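Local coordinates for phenol hydroxylase component phL (PDB 3U52), which probably serves as the beta-type, structural subunit of a multicomponent bacterial phenol hydroxylase, pairing with the diiron-bearing oxygenase subunit in a six-chain assembly, at residues F101-N106 against A171-G176. Residues are numbered along the deposited sequence; the frame is centred on the assembly and turned at random.
Sequences FCEKRN and ALMIDG
In the all-helical fold of the methane/phenol/alkene hydroxylase family, the last turns of helix 81-105 and helix 147-175 pack together here through one methionine, M173, which reaches across to C102 and E103, and through one water bridge beside it. The nearest CA atoms across the segments are those of E103 and M173, 6.4 Å apart, near enough for a single side chain to span the gap. M173 has CG anti to its own N (chi1 -156°) and runs extended through chi2, which carries SD across to helix 81-105; the bend at chi3 (-59°) then sets where CE lies. SD is 3.7 Å from CB of C102, an apolar contact, and CE lies 4.1 Å from the same CB. The sulfur is also 3.7 Å from the backbone N of E103, a packing distance, and no direct hydrogen bond joins the two segments. M248 and L249 of helix 246-249 touch C102, and L108 of the loop after the first helix packs on M173. At the exposed side the carboxylate of E103 takes over: its OE2 is 4.2 Å from CG of M173 and accepts a hydrogen bond from a water at 2.7 Å. The same water donates to O of M173, also at 2.7 Å, linking side chain to main chain between the helices. Both helices finish in Schellman motifs, at N106 and G176, each with positive phi; R105, just before the first, makes a salt bridge to D235 of the second subunit, another copy of this protein. With 137 Å² buried in all, the contact is small: its buried side is van der Waals packing of the M173 thioether on C102, while the water, giving both protons to acceptors, lets the carboxylate and the carbonyl lie near each other at the exposed side.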
loop_
_atom_site.group_PDB
_atom_site.type_symbol
_atom_site.label_atom_id
_atom_site.label_comp_id
_atom_site.label_asym_id
_atom_site.label_seq_id
_atom_site.Cartn_x
_atom_site.Cartn_y
_atom_site.Cartn_z
ATOM N N PHE D 101 8.043 7.977 -28.914
ATOM C CA PHE D 101 7.322 8.558 -30.054
ATOM C C PHE D 101 8.278 9.190 -31.095
ATOM O O PHE D 101 8.124 8.976 -32.276
ATOM C CB PHE D 101 6.374 9.593 -29.473
ATOM C CG PHE D 101 5.473 10.259 -30.456
ATOM C CD1 PHE D 101 4.224 9.698 -30.775
ATOM C CD2 PHE D 101 5.808 11.493 -30.992
ATOM C CE1 PHE D 101 3.354 10.358 -31.643
ATOM C CE2 PHE D 101 4.953 12.149 -31.868
ATOM C CZ PHE D 101 3.726 11.595 -32.182
ATOM N N CYS D 102 9.273 9.963 -30.651
ATOM C CA CYS D 102 10.224 10.589 -31.575
ATOM C C CYS D 102 11.124 9.528 -32.215
ATOM O O CYS D 102 11.415 9.595 -33.402
ATOM C CB CYS D 102 11.046 11.668 -30.872
ATOM S SG CYS D 102 10.053 13.091 -30.312
ATOM N N GLU D 103 11.527 8.541 -31.418
ATOM C CA GLU D 103 12.342 7.441 -31.868
ATOM C C GLU D 103 11.580 6.564 -32.888
ATOM O O GLU D 103 12.107 6.316 -33.966
ATOM C CB GLU D 103 12.872 6.632 -30.663
ATOM C CG GLU D 103 13.432 5.232 -30.946
ATOM C CD GLU D 103 14.818 5.247 -31.558
ATOM O OE1 GLU D 103 15.765 4.705 -30.933
ATOM O OE2 GLU D 103 14.968 5.798 -32.674
ATOM N N LYS D 104 10.351 6.144 -32.561
ATOM C CA LYS D 104 9.526 5.319 -33.475
ATOM C C LYS D 104 9.159 6.027 -34.783
ATOM O O LYS D 104 8.999 5.365 -35.804
ATOM C CB LYS D 104 8.231 4.805 -32.798
ATOM C CG LYS D 104 8.474 3.733 -31.760
ATOM C CD LYS D 104 7.183 3.226 -31.069
ATOM C CE LYS D 104 7.534 2.372 -29.809
ATOM N NZ LYS D 104 6.716 1.095 -29.707
ATOM N N ARG D 105 9.016 7.351 -34.743
ATOM C CA ARG D 105 8.615 8.136 -35.901
ATOM C C ARG D 105 9.770 8.829 -36.646
ATOM O O ARG D 105 9.539 9.556 -37.625
ATOM C CB ARG D 105 7.587 9.165 -35.467
ATOM C CG ARG D 105 6.285 8.506 -35.170
ATOM C CD ARG D 105 5.256 9.468 -34.709
ATOM N NE ARG D 105 4.003 8.750 -34.756
ATOM C CZ ARG D 105 3.004 9.009 -35.590
ATOM N NH1 ARG D 105 3.038 10.023 -36.447
ATOM N NH2 ARG D 105 1.950 8.246 -35.519
ATOM N N ASN D 106 10.998 8.609 -36.175
ATOM C CA ASN D 106 12.185 9.172 -36.780
ATOM C C ASN D 106 12.126 10.665 -36.913
ATOM O O ASN D 106 12.574 11.230 -37.908
ATOM C CB ASN D 106 12.452 8.534 -38.143
ATOM C CG ASN D 106 12.570 7.046 -38.048
ATOM O OD1 ASN D 106 13.360 6.505 -37.272
ATOM N ND2 ASN D 106 11.793 6.369 -38.846
ATOM N N ALA D 171 20.980 12.958 -28.553
ATOM C CA ALA D 171 22.106 12.681 -29.436
ATOM C C ALA D 171 22.099 11.238 -29.863
ATOM O O ALA D 171 22.363 10.945 -31.038
ATOM C CB ALA D 171 23.396 13.035 -28.773
ATOM N N LEU D 172 21.786 10.329 -28.926
ATOM C CA LEU D 172 21.694 8.915 -29.231
ATOM C C LEU D 172 20.583 8.621 -30.223
ATOM O O LEU D 172 20.687 7.684 -31.024
ATOM C CB LEU D 172 21.502 8.082 -27.955
ATOM C CG LEU D 172 22.789 7.980 -27.141
ATOM C CD1 LEU D 172 22.579 7.218 -25.825
ATOM C CD2 LEU D 172 23.948 7.330 -27.963
ATOM N N MET D 173 19.519 9.408 -30.161
ATOM C CA MET D 173 18.452 9.272 -31.114
ATOM C C MET D 173 18.988 9.648 -32.480
ATOM O O MET D 173 18.757 8.938 -33.431
ATOM C CB MET D 173 17.271 10.178 -30.747
ATOM C CG MET D 173 16.003 9.665 -31.336
ATOM S SD MET D 173 14.570 10.624 -30.891
ATOM C CE MET D 173 14.605 10.499 -29.101
ATOM N N ILE D 174 19.717 10.766 -32.569
ATOM C CA ILE D 174 20.278 11.247 -33.836
ATOM C C ILE D 174 21.277 10.294 -34.469
ATOM O O ILE D 174 21.293 10.180 -35.705
ATOM C CB ILE D 174 20.931 12.638 -33.669
ATOM C CG1 ILE D 174 19.852 13.687 -33.441
ATOM C CG2 ILE D 174 21.829 12.968 -34.877
ATOM C CD1 ILE D 174 20.356 15.040 -32.974
ATOM N N ASP D 175 22.095 9.597 -33.662
ATOM C CA ASP D 175 23.051 8.622 -34.210
ATOM C C ASP D 175 22.590 7.164 -34.240
ATOM O O ASP D 175 23.377 6.271 -34.590
ATOM C CB ASP D 175 24.433 8.715 -33.541
ATOM C CG ASP D 175 24.439 8.248 -32.068
ATOM O OD1 ASP D 175 23.714 7.291 -31.690
ATOM O OD2 ASP D 175 25.215 8.831 -31.280
ATOM N N GLY D 176 21.347 6.921 -33.835
ATOM C CA GLY D 176 20.820 5.585 -33.855
ATOM C C GLY D 176 21.438 4.671 -32.822
ATOM O O GLY D 176 21.636 3.484 -33.084
HETATM O O HOH W 1 17.419 6.647 -33.472
#